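Local coordinates for fibronectin type III domain-containing protein (Simiduia agarivorans, PDB 6P2K) that probably cleaves the beta-glucan backbone of xyloglucan or related glucans, as a glycoside hydrolase family 74 enzyme built from two seven-bladed beta-propellers, at residues V349-Y359 with S368-S376; G505-V514 with F525-Y534. All coordinates share one frame; numbering follows the deposited sequence.

In the fold
Interaction 1 (349-359 with 368-376) and interaction 2 (505-514 with 525-534) illustrate how a beta-propeller enzyme repeats the four-stranded antiparallel blade with different packing in each copy. Both contacts include a blade hairpin, one between the last two strands of its blade (358-363 and 368-373), the other between the first two (511-516 and 524-528). Within the chain their centres lie about 40 Å apart (nearest atoms about 19 Å), on opposite sides of its centre; across subunits they do meet, Ser370 bonding Lys508 of a neighbouring copy. Zinc distinguishes them: Asp513 of interaction 2 is a zinc ligand together with Asp405, whereas the side chain of Thr356 in interaction 1 lies about 10 Å from that of Gln16, which binds a different zinc.

Interaction 1. Residues V349-Y359 with S368-S376; sequences VWSTTNQTMYY and SYSWQNKYS
Thr356 lays its methyl on the ring of Tyr375, and this CH-pi contact marks the tightly packed end of the hairpin. CG2 sits 3.4 Å from the centroid of the Tyr375 ring, nearly on the ring normal. Tyr375 can receive it because its CG lies between the backbone N and the carbonyl carbon (chi1 73°), which brings the ring up against the 352-356 turn, while Ser376 OG approaches the opposite face. The Tyr358 ring meets it obliquely, CE1 3.6 Å from Tyr375 CE1, the planes inclined at 51°. Asn373 fixes this corner: its OD1 accepts from both Tyr375 N (2.9 Å) and Ser376 N, an Asx turn that bends the chain as the strand ends. Close packing continues where Lys374 crosses Trp350 at about a right angle, its CG 3.6 Å from Trp350 CH2, before its ammonium leaves for Glu47 and the carbonyl of Asn45. Backbone bonds join the strands, Tyr359 N giving to Gln372 O at 3.1 Å and Lys374 N to Met357 O.

Further along, Trp371 reaches past strand 358-363 to strand 348-351, CE3 meeting Tyr358 CB and CH2 lying 3.9 Å from Val349 CG1. Looser packing is found at the partly exposed Gln372, which runs side by side with Tyr359, amide and ring planes 77° apart; its NE2 comes to the ring edge no nearer than 4.1 Å from Tyr359 CD2. Ser370, also partly exposed, meets Lys508 of a neighbouring subunit. Within its blade, strand 358-363 lies between strands 348-351 and 368-373, while Leu292 of strand 292-300 packs on Val349, Ser351 and Trp371, and Trp314 at the end of strand 304-314 packs on Ser351.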
loop_
_atom_site.group_PDB
_atom_site.type_symbol
_atom_site.label_atom_id
_atom_site.label_comp_id
_atom_site.label_asym_id
_atom_site.label_seq_id
_atom_site.Cartn_x
_atom_site.Cartn_y
_atom_site.Cartn_z
ATOM N N VAL B 349 -33.022 -6.207 -37.693
ATOM C CA VAL B 349 -32.652 -7.618 -37.653
ATOM C C VAL B 349 -32.734 -8.102 -36.212
ATOM O O VAL B 349 -32.210 -7.449 -35.302
ATOM C CB VAL B 349 -31.237 -7.861 -38.217
ATOM C CG1 VAL B 349 -30.811 -9.304 -37.986
ATOM C CG2 VAL B 349 -31.178 -7.518 -39.703
ATOM N N TRP B 350 -33.395 -9.239 -36.008
ATOM C CA TRP B 350 -33.414 -9.933 -34.727
ATOM C C TRP B 350 -32.477 -11.132 -34.803
ATOM O O TRP B 350 -32.575 -11.932 -35.740
ATOM C CB TRP B 350 -34.831 -10.395 -34.380
ATOM C CG TRP B 350 -35.623 -9.404 -33.587
ATOM C CD1 TRP B 350 -36.627 -8.597 -34.046
ATOM C CD2 TRP B 350 -35.480 -9.113 -32.192
ATOM N NE1 TRP B 350 -37.115 -7.823 -33.022
ATOM C CE2 TRP B 350 -36.427 -8.120 -31.873
ATOM C CE3 TRP B 350 -34.638 -9.592 -31.182
ATOM C CZ2 TRP B 350 -36.558 -7.600 -30.586
ATOM C CZ3 TRP B 350 -34.770 -9.074 -29.904
ATOM C CH2 TRP B 350 -35.722 -8.089 -29.618
ATOM N N SER B 351 -31.577 -11.257 -33.831
ATOM C CA SER B 351 -30.618 -12.363 -33.832
ATOM C C SER B 351 -30.135 -12.602 -32.400
ATOM O O SER B 351 -30.793 -12.190 -31.439
ATOM C CB SER B 351 -29.464 -12.070 -34.806
ATOM O OG SER B 351 -28.575 -13.172 -34.885
ATOM N N THR B 352 -28.983 -13.261 -32.257
ATOM C CA THR B 352 -28.507 -13.719 -30.954
ATOM C C THR B 352 -27.004 -13.965 -31.010
ATOM O O THR B 352 -26.428 -14.154 -32.085
ATOM C CB THR B 352 -29.223 -15.005 -30.526
ATOM O OG1 THR B 352 -28.709 -15.453 -29.264
ATOM C CG2 THR B 352 -29.008 -16.094 -31.566
ATOM N N THR B 353 -26.373 -13.966 -29.833
ATOM C CA THR B 353 -25.002 -14.456 -29.724
ATOM C C THR B 353 -24.939 -15.921 -29.316
ATOM O O THR B 353 -23.840 -16.494 -29.324
ATOM C CB THR B 353 -24.176 -13.621 -28.729
ATOM O OG1 THR B 353 -24.722 -13.736 -27.405
ATOM C CG2 THR B 353 -24.120 -12.157 -29.157
ATOM N N ASN B 354 -26.090 -16.503 -28.936
ATOM C CA ASN B 354 -26.391 -17.925 -28.735
ATOM C C ASN B 354 -27.413 -18.080 -27.613
ATOM O O ASN B 354 -28.466 -18.694 -27.804
ATOM C CB ASN B 354 -25.163 -18.782 -28.406
ATOM C CG ASN B 354 -25.519 -20.248 -28.205
ATOM O OD1 ASN B 354 -25.626 -20.723 -27.076
ATOM N ND2 ASN B 354 -25.721 -20.967 -29.304
ATOM N N GLN B 355 -27.106 -17.531 -26.438
ATOM C CA GLN B 355 -27.982 -17.616 -25.278
ATOM C C GLN B 355 -28.764 -16.331 -25.041
ATOM O O GLN B 355 -29.326 -16.149 -23.956
ATOM C CB GLN B 355 -27.177 -17.956 -24.021
ATOM C CG GLN B 355 -26.169 -19.083 -24.178
ATOM C CD GLN B 355 -25.488 -19.431 -22.861
ATOM O OE1 GLN B 355 -25.481 -20.588 -22.440
ATOM N NE2 GLN B 355 -24.919 -18.423 -22.200
ATOM N N THR B 356 -28.814 -15.439 -26.025
ATOM C CA THR B 356 -29.244 -14.066 -25.805
ATOM C C THR B 356 -30.255 -13.654 -26.871
ATOM O O THR B 356 -30.626 -14.437 -27.750
ATOM C CB THR B 356 -28.034 -13.124 -25.808
ATOM O OG1 THR B 356 -27.322 -13.266 -27.046
ATOM C CG2 THR B 356 -27.095 -13.468 -24.659
ATOM N N MET B 357 -30.709 -12.405 -26.779
ATOM C CA MET B 357 -31.577 -11.801 -27.780
ATOM C C MET B 357 -31.032 -10.422 -28.116
ATOM O O MET B 357 -30.772 -9.618 -27.214
ATOM C CB MET B 357 -33.028 -11.697 -27.289
ATOM C CG MET B 357 -33.657 -13.026 -26.891
ATOM S SD MET B 357 -33.326 -13.468 -25.174
ATOM C CE MET B 357 -34.410 -12.326 -24.318
ATOM N N TYR B 358 -30.861 -10.153 -29.408
ATOM C CA TYR B 358 -30.264 -8.910 -29.871
ATOM C C TYR B 358 -31.072 -8.357 -31.031
ATOM O O TYR B 358 -31.547 -9.115 -31.882
ATOM C CB TYR B 358 -28.808 -9.123 -30.308
ATOM C CG TYR B 358 -27.811 -9.011 -29.179
ATOM C CD1 TYR B 358 -27.526 -10.101 -28.368
ATOM C CD2 TYR B 358 -27.155 -7.815 -28.923
ATOM C CE1 TYR B 358 -26.613 -10.001 -27.330
ATOM C CE2 TYR B 358 -26.241 -7.706 -27.893
ATOM C CZ TYR B 358 -25.977 -8.802 -27.103
ATOM O OH TYR B 358 -25.075 -8.697 -26.079
ATOM N N TYR B 359 -31.221 -7.034 -31.064
ATOM C CA TYR B 359 -31.909 -6.356 -32.152
ATOM C C TYR B 359 -31.003 -5.288 -32.743
ATOM O O TYR B 359 -30.342 -4.542 -32.012
ATOM C CB TYR B 359 -33.221 -5.714 -31.683
ATOM C CG TYR B 359 -33.916 -4.924 -32.767
ATOM C CD1 TYR B 359 -34.706 -5.558 -33.717
ATOM C CD2 TYR B 359 -33.778 -3.545 -32.846
ATOM C CE1 TYR B 359 -35.342 -4.840 -34.710
ATOM C CE2 TYR B 359 -34.407 -2.819 -33.837
ATOM C CZ TYR B 359 -35.186 -3.472 -34.764
ATOM O OH TYR B 359 -35.816 -2.751 -35.751
ATOM N N SER B 368 -25.629 1.017 -42.153
ATOM C CA SER B 368 -25.020 0.631 -40.894
ATOM C C SER B 368 -26.077 0.042 -39.971
ATOM O O SER B 368 -27.258 0.405 -40.030
ATOM C CB SER B 368 -24.340 1.827 -40.218
ATOM O OG SER B 368 -25.290 2.765 -39.738
ATOM N N TYR B 369 -25.638 -0.881 -39.124
ATOM C CA TYR B 369 -26.493 -1.545 -38.156
ATOM C C TYR B 369 -26.034 -1.184 -36.752
ATOM O O TYR B 369 -24.832 -1.100 -36.483
ATOM C CB TYR B 369 -26.469 -3.064 -38.354
ATOM C CG TYR B 369 -27.125 -3.512 -39.640
ATOM C CD1 TYR B 369 -26.407 -3.563 -40.827
ATOM C CD2 TYR B 369 -28.465 -3.872 -39.669
ATOM C CE1 TYR B 369 -27.005 -3.967 -42.005
ATOM C CE2 TYR B 369 -29.072 -4.278 -40.842
ATOM C CZ TYR B 369 -28.338 -4.324 -42.009
ATOM O OH TYR B 369 -28.934 -4.727 -43.183
ATOM N N SER B 370 -26.996 -0.964 -35.863
ATOM C CA SER B 370 -26.732 -0.588 -34.477
ATOM C C SER B 370 -27.331 -1.669 -33.581
ATOM O O SER B 370 -28.551 -1.735 -33.407
ATOM C CB SER B 370 -27.309 0.790 -34.167
ATOM O OG SER B 370 -26.933 1.218 -32.872
ATOM N N TRP B 371 -26.472 -2.512 -33.017
ATOM C CA TRP B 371 -26.930 -3.671 -32.267
ATOM C C TRP B 371 -27.286 -3.291 -30.837
ATOM O O TRP B 371 -26.556 -2.547 -30.176
ATOM C CB TRP B 371 -25.859 -4.762 -32.290
ATOM C CG TRP B 371 -25.766 -5.379 -33.645
ATOM C CD1 TRP B 371 -24.916 -5.026 -34.654
ATOM C CD2 TRP B 371 -26.590 -6.426 -34.161
ATOM N NE1 TRP B 371 -25.151 -5.804 -35.763
ATOM C CE2 TRP B 371 -26.175 -6.673 -35.485
ATOM C CE3 TRP B 371 -27.635 -7.187 -33.628
ATOM C CZ2 TRP B 371 -26.765 -7.647 -36.282
ATOM C CZ3 TRP B 371 -28.220 -8.157 -34.422
ATOM C CH2 TRP B 371 -27.785 -8.376 -35.735
ATOM N N GLN B 372 -28.418 -3.811 -30.365
ATOM C CA GLN B 372 -28.983 -3.461 -29.069
ATOM C C GLN B 372 -29.172 -4.719 -28.234
ATOM O O GLN B 372 -29.689 -5.728 -28.726
ATOM C CB GLN B 372 -30.321 -2.729 -29.233
ATOM C CG GLN B 372 -30.254 -1.495 -30.125
ATOM C CD GLN B 372 -31.629 -0.929 -30.465
ATOM O OE1 GLN B 372 -32.597 -1.124 -29.727
ATOM N NE2 GLN B 372 -31.713 -0.217 -31.588
ATOM N N ASN B 373 -28.755 -4.648 -26.972
ATOM C CA ASN B 373 -28.911 -5.749 -26.027
ATOM C C ASN B 373 -30.373 -5.836 -25.595
ATOM O O ASN B 373 -30.904 -4.896 -24.996
ATOM C CB ASN B 373 -27.974 -5.513 -24.838
ATOM C CG ASN B 373 -28.226 -6.439 -23.648
ATOM O OD1 ASN B 373 -29.147 -7.258 -23.628
ATOM N ND2 ASN B 373 -27.381 -6.299 -22.634
ATOM N N LYS B 374 -31.022 -6.969 -25.892
ATOM C CA LYS B 374 -32.434 -7.166 -25.581
ATOM C C LYS B 374 -32.656 -8.343 -24.635
ATOM O O LYS B 374 -33.715 -8.971 -24.653
ATOM C CB LYS B 374 -33.250 -7.363 -26.859
ATOM C CG LYS B 374 -33.233 -6.170 -27.806
ATOM C CD LYS B 374 -33.987 -4.986 -27.214
ATOM C CE LYS B 374 -34.090 -3.842 -28.215
ATOM N NZ LYS B 374 -35.166 -2.886 -27.846
ATOM N N TYR B 375 -31.665 -8.663 -23.804
ATOM C CA TYR B 375 -31.833 -9.721 -22.818
ATOM C C TYR B 375 -31.485 -9.308 -21.399
ATOM O O TYR B 375 -31.998 -9.930 -20.459
ATOM C CB TYR B 375 -31.009 -10.966 -23.204
ATOM C CG TYR B 375 -29.504 -10.856 -23.033
ATOM C CD1 TYR B 375 -28.717 -10.209 -23.983
ATOM C CD2 TYR B 375 -28.868 -11.434 -21.938
ATOM C CE1 TYR B 375 -27.344 -10.119 -23.836
ATOM C CE2 TYR B 375 -27.495 -11.350 -21.781
ATOM C CZ TYR B 375 -26.737 -10.695 -22.733
ATOM O OH TYR B 375 -25.370 -10.621 -22.576
ATOM N N SER B 376 -30.667 -8.276 -21.203
ATOM C CA SER B 376 -30.282 -7.858 -19.864
ATOM C C SER B 376 -30.066 -6.353 -19.858
ATOM O O SER B 376 -29.843 -5.734 -20.903
ATOM C CB SER B 376 -29.022 -8.588 -19.388
ATOM O OG SER B 376 -27.964 -8.451 -20.322
#

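Interaction 2. Residues G505-V514 with F525-Y534; sequences GLPKGVLRDV and FMFSSNYGMY
Pro507 wedges between two tyrosines, and its ring shows how one small side chain can serve two aromatic partners. CB lies over a face of Tyr531, 3.7 Å from the ring centroid and 19° off the normal. CG, the next atom, reaches both neighbours, standing 3.5 Å from Tyr531 CB and 3.3 Å from Tyr534 OH. CD closes the path over a face of Tyr534, offset toward its rim, with Tyr534 CZ 3.4 Å away. Leu506 extends this cover: with CG anti to the backbone N (chi1 -177°), it brings CD1 to Tyr534 CG and CD2 toward Met526 SD.

Beyond the proline the chain is held by polar contacts. Ser528 OG donates to Gly509 O at 2.7 Å, and Ser529 N donates to Val510 O at 2.8 Å (N-H...O 163°). The strand pairing that follows is looser, its bonds from Arg512 N to Phe527 O and from Phe527 N to Asp513 O both being weak, although Val514 CG2 still packs 3.9 Å from Met526 CB. The Arg512 guanidinium leaves to bond Trp616 O and make a cation-pi contact with Trp616. Tyr531 and Gly532 opposite Ser528 form a classic beta bulge in the 525-534 hairpin. The whole belongs to a four-stranded antiparallel propeller blade, whose first strand carries Asp513 to the zinc it shares with Asp405.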
loop_
_atom_site.group_PDB
_atom_site.type_symbol
_atom_site.label_atom_id
_atom_site.label_comp_id
_atom_site.label_asym_id
_atom_site.label_seq_id
_atom_site.Cartn_x
_atom_site.Cartn_y
_atom_site.Cartn_z
ATOM N N GLY B 505 -3.218 -32.351 -2.566
ATOM C CA GLY B 505 -3.568 -33.750 -2.433
ATOM C C GLY B 505 -5.022 -34.079 -2.693
ATOM O O GLY B 505 -5.429 -35.223 -2.472
ATOM N N LEU B 506 -5.822 -33.114 -3.141
ATOM C CA LEU B 506 -7.206 -33.393 -3.507
ATOM C C LEU B 506 -7.249 -33.938 -4.929
ATOM O O LEU B 506 -6.777 -33.266 -5.851
ATOM C CB LEU B 506 -8.058 -32.136 -3.392
ATOM C CG LEU B 506 -9.559 -32.284 -3.670
ATOM C CD1 LEU B 506 -10.236 -33.113 -2.589
ATOM C CD2 LEU B 506 -10.219 -30.913 -3.791
ATOM N N PRO B 507 -7.789 -35.136 -5.151
ATOM C CA PRO B 507 -7.737 -35.746 -6.487
ATOM C C PRO B 507 -8.655 -35.043 -7.480
ATOM O O PRO B 507 -9.448 -34.163 -7.142
ATOM C CB PRO B 507 -8.184 -37.189 -6.234
ATOM C CG PRO B 507 -9.026 -37.103 -5.011
ATOM C CD PRO B 507 -8.426 -36.018 -4.162
ATOM N N LYS B 508 -8.535 -35.471 -8.739
ATOM C CA LYS B 508 -9.129 -34.763 -9.867
ATOM C C LYS B 508 -10.627 -34.999 -10.023
ATOM O O LYS B 508 -11.244 -34.353 -10.878
ATOM C CB LYS B 508 -8.421 -35.165 -11.165
ATOM C CG LYS B 508 -8.894 -36.498 -11.732
ATOM C CD LYS B 508 -7.803 -37.220 -12.513
ATOM C CE LYS B 508 -7.315 -36.398 -13.697
ATOM N NZ LYS B 508 -6.212 -37.077 -14.439
ATOM N N GLY B 509 -11.228 -35.895 -9.247
ATOM C CA GLY B 509 -12.650 -36.163 -9.406
ATOM C C GLY B 509 -13.488 -34.948 -9.037
ATOM O O GLY B 509 -13.196 -34.234 -8.076
ATOM N N VAL B 510 -14.544 -34.713 -9.828
ATOM C CA VAL B 510 -15.428 -33.573 -9.611
ATOM C C VAL B 510 -15.965 -33.599 -8.188
ATOM O O VAL B 510 -16.445 -34.630 -7.708
ATOM C CB VAL B 510 -16.573 -33.583 -10.641
ATOM C CG1 VAL B 510 -17.647 -32.569 -10.264
ATOM C CG2 VAL B 510 -16.040 -33.295 -12.040
ATOM N N LEU B 511 -15.866 -32.460 -7.500
ATOM C CA LEU B 511 -16.429 -32.315 -6.157
ATOM C C LEU B 511 -17.922 -32.041 -6.313
ATOM O O LEU B 511 -18.385 -30.898 -6.294
ATOM C CB LEU B 511 -15.734 -31.197 -5.387
ATOM C CG LEU B 511 -14.210 -31.105 -5.469
ATOM C CD1 LEU B 511 -13.693 -29.905 -4.677
ATOM C CD2 LEU B 511 -13.570 -32.392 -4.981
ATOM N N ARG B 512 -18.693 -33.123 -6.470
ATOM C CA ARG B 512 -20.097 -32.958 -6.836
ATOM C C ARG B 512 -20.882 -32.210 -5.764
ATOM O O ARG B 512 -21.856 -31.521 -6.084
ATOM C CB ARG B 512 -20.744 -34.309 -7.133
ATOM C CG ARG B 512 -22.053 -34.147 -7.876
ATOM C CD ARG B 512 -22.624 -35.452 -8.383
ATOM N NE ARG B 512 -23.913 -35.215 -9.027
ATOM C CZ ARG B 512 -24.926 -36.076 -9.021
ATOM N NH1 ARG B 512 -24.802 -37.244 -8.403
ATOM N NH2 ARG B 512 -26.066 -35.763 -9.630
ATOM N N ASP B 513 -20.482 -32.314 -4.499
ATOM C CA ASP B 513 -20.974 -31.368 -3.509
ATOM C C ASP B 513 -19.836 -30.946 -2.593
ATOM O O ASP B 513 -18.862 -31.674 -2.388
ATOM C CB ASP B 513 -22.144 -31.920 -2.678
ATOM C CG ASP B 513 -22.955 -30.813 -1.978
ATOM O OD1 ASP B 513 -23.215 -29.733 -2.579
ATOM O OD2 ASP B 513 -23.350 -31.037 -0.811
ATOM N N VAL B 514 -19.978 -29.730 -2.080
ATOM C CA VAL B 514 -19.081 -29.116 -1.113
ATOM C C VAL B 514 -19.976 -28.511 -0.046
ATOM O O VAL B 514 -20.928 -27.796 -0.373
ATOM C CB VAL B 514 -18.203 -28.030 -1.765
ATOM C CG1 VAL B 514 -17.436 -27.249 -0.714
ATOM C CG2 VAL B 514 -17.269 -28.633 -2.807
ATOM N N PHE B 525 -16.333 -29.866 3.959
ATOM C CA PHE B 525 -16.318 -31.217 3.415
ATOM C C PHE B 525 -16.533 -31.178 1.905
ATOM O O PHE B 525 -17.209 -30.285 1.384
ATOM C CB PHE B 525 -17.410 -32.093 4.041
ATOM C CG PHE B 525 -17.246 -32.323 5.514
ATOM C CD1 PHE B 525 -16.480 -33.377 5.985
ATOM C CD2 PHE B 525 -17.884 -31.500 6.432
ATOM C CE1 PHE B 525 -16.337 -33.596 7.345
ATOM C CE2 PHE B 525 -17.748 -31.716 7.793
ATOM C CZ PHE B 525 -16.972 -32.762 8.251
ATOM N N MET B 526 -15.969 -32.166 1.210
ATOM C CA MET B 526 -16.154 -32.299 -0.228
ATOM C C MET B 526 -15.948 -33.757 -0.622
ATOM O O MET B 526 -15.125 -34.459 -0.030
ATOM C CB MET B 526 -15.191 -31.392 -1.004
ATOM C CG MET B 526 -13.715 -31.708 -0.770
ATOM S SD MET B 526 -12.693 -30.230 -0.556
ATOM C CE MET B 526 -13.274 -29.636 1.036
ATOM N N PHE B 527 -16.706 -34.210 -1.621
ATOM C CA PHE B 527 -16.597 -35.578 -2.122
ATOM C C PHE B 527 -16.124 -35.529 -3.568
ATOM O O PHE B 527 -16.835 -35.028 -4.443
ATOM C CB PHE B 527 -17.922 -36.333 -2.007
ATOM C CG PHE B 527 -17.765 -37.835 -1.975
ATOM C CD1 PHE B 527 -17.317 -38.528 -3.093
ATOM C CD2 PHE B 527 -18.045 -38.549 -0.821
ATOM C CE1 PHE B 527 -17.159 -39.910 -3.059
ATOM C CE2 PHE B 527 -17.896 -39.925 -0.778
ATOM C CZ PHE B 527 -17.449 -40.609 -1.900
ATOM N N SER B 528 -14.929 -36.055 -3.809
ATOM C CA SER B 528 -14.344 -36.129 -5.142
ATOM C C SER B 528 -14.852 -37.398 -5.817
ATOM O O SER B 528 -14.552 -38.508 -5.369
ATOM C CB SER B 528 -12.819 -36.116 -5.057
ATOM O OG SER B 528 -12.239 -36.028 -6.344
ATOM N N SER B 529 -15.622 -37.230 -6.891
ATOM C CA SER B 529 -16.299 -38.350 -7.537
ATOM C C SER B 529 -15.317 -39.449 -7.916
ATOM O O SER B 529 -14.317 -39.203 -8.598
ATOM C CB SER B 529 -17.051 -37.862 -8.777
ATOM O OG SER B 529 -18.173 -37.082 -8.406
ATOM N N ASN B 530 -15.614 -40.663 -7.443
ATOM C CA ASN B 530 -14.840 -41.880 -7.677
ATOM C C ASN B 530 -13.503 -41.887 -6.951
ATOM O O ASN B 530 -12.635 -42.710 -7.264
ATOM C CB ASN B 530 -14.629 -42.138 -9.174
ATOM C CG ASN B 530 -15.935 -42.362 -9.907
ATOM O OD1 ASN B 530 -16.223 -41.703 -10.907
ATOM N ND2 ASN B 530 -16.743 -43.287 -9.401
ATOM N N TYR B 531 -13.317 -41.006 -5.972
ATOM C CA TYR B 531 -12.115 -41.027 -5.145
ATOM C C TYR B 531 -12.428 -41.129 -3.661
ATOM O O TYR B 531 -11.904 -42.021 -2.987
ATOM C CB TYR B 531 -11.257 -39.785 -5.427
ATOM C CG TYR B 531 -10.577 -39.833 -6.774
ATOM C CD1 TYR B 531 -9.346 -40.455 -6.931
ATOM C CD2 TYR B 531 -11.173 -39.269 -7.894
ATOM C CE1 TYR B 531 -8.720 -40.509 -8.164
ATOM C CE2 TYR B 531 -10.557 -39.320 -9.135
ATOM C CZ TYR B 531 -9.332 -39.940 -9.264
ATOM O OH TYR B 531 -8.720 -39.987 -10.498
ATOM N N GLY B 532 -13.264 -40.249 -3.130
ATOM C CA GLY B 532 -13.659 -40.330 -1.740
ATOM C C GLY B 532 -13.971 -38.956 -1.180
ATOM O O GLY B 532 -14.067 -37.971 -1.909
ATOM N N MET B 533 -14.132 -38.912 0.140
ATOM C CA MET B 533 -14.492 -37.686 0.837
ATOM C C MET B 533 -13.269 -37.067 1.496
ATOM O O MET B 533 -12.468 -37.762 2.130
ATOM C CB MET B 533 -15.568 -37.933 1.893
ATOM C CG MET B 533 -16.126 -36.637 2.470
ATOM S SD MET B 533 -17.627 -36.859 3.435
ATOM C CE MET B 533 -18.858 -36.877 2.137
ATOM N N TYR B 534 -13.143 -35.750 1.352
ATOM C CA TYR B 534 -12.001 -35.009 1.859
ATOM C C TYR B 534 -12.492 -33.832 2.689
ATOM O O TYR B 534 -13.649 -33.413 2.596
ATOM C CB TYR B 534 -11.095 -34.530 0.717
ATOM C CG TYR B 534 -10.508 -35.678 -0.068
ATOM C CD1 TYR B 534 -11.269 -36.368 -1.005
ATOM C CD2 TYR B 534 -9.198 -36.090 0.143
ATOM C CE1 TYR B 534 -10.742 -37.430 -1.711
ATOM C CE2 TYR B 534 -8.662 -37.145 -0.566
ATOM C CZ TYR B 534 -9.440 -37.815 -1.484
ATOM O OH TYR B 534 -8.912 -38.871 -2.190
#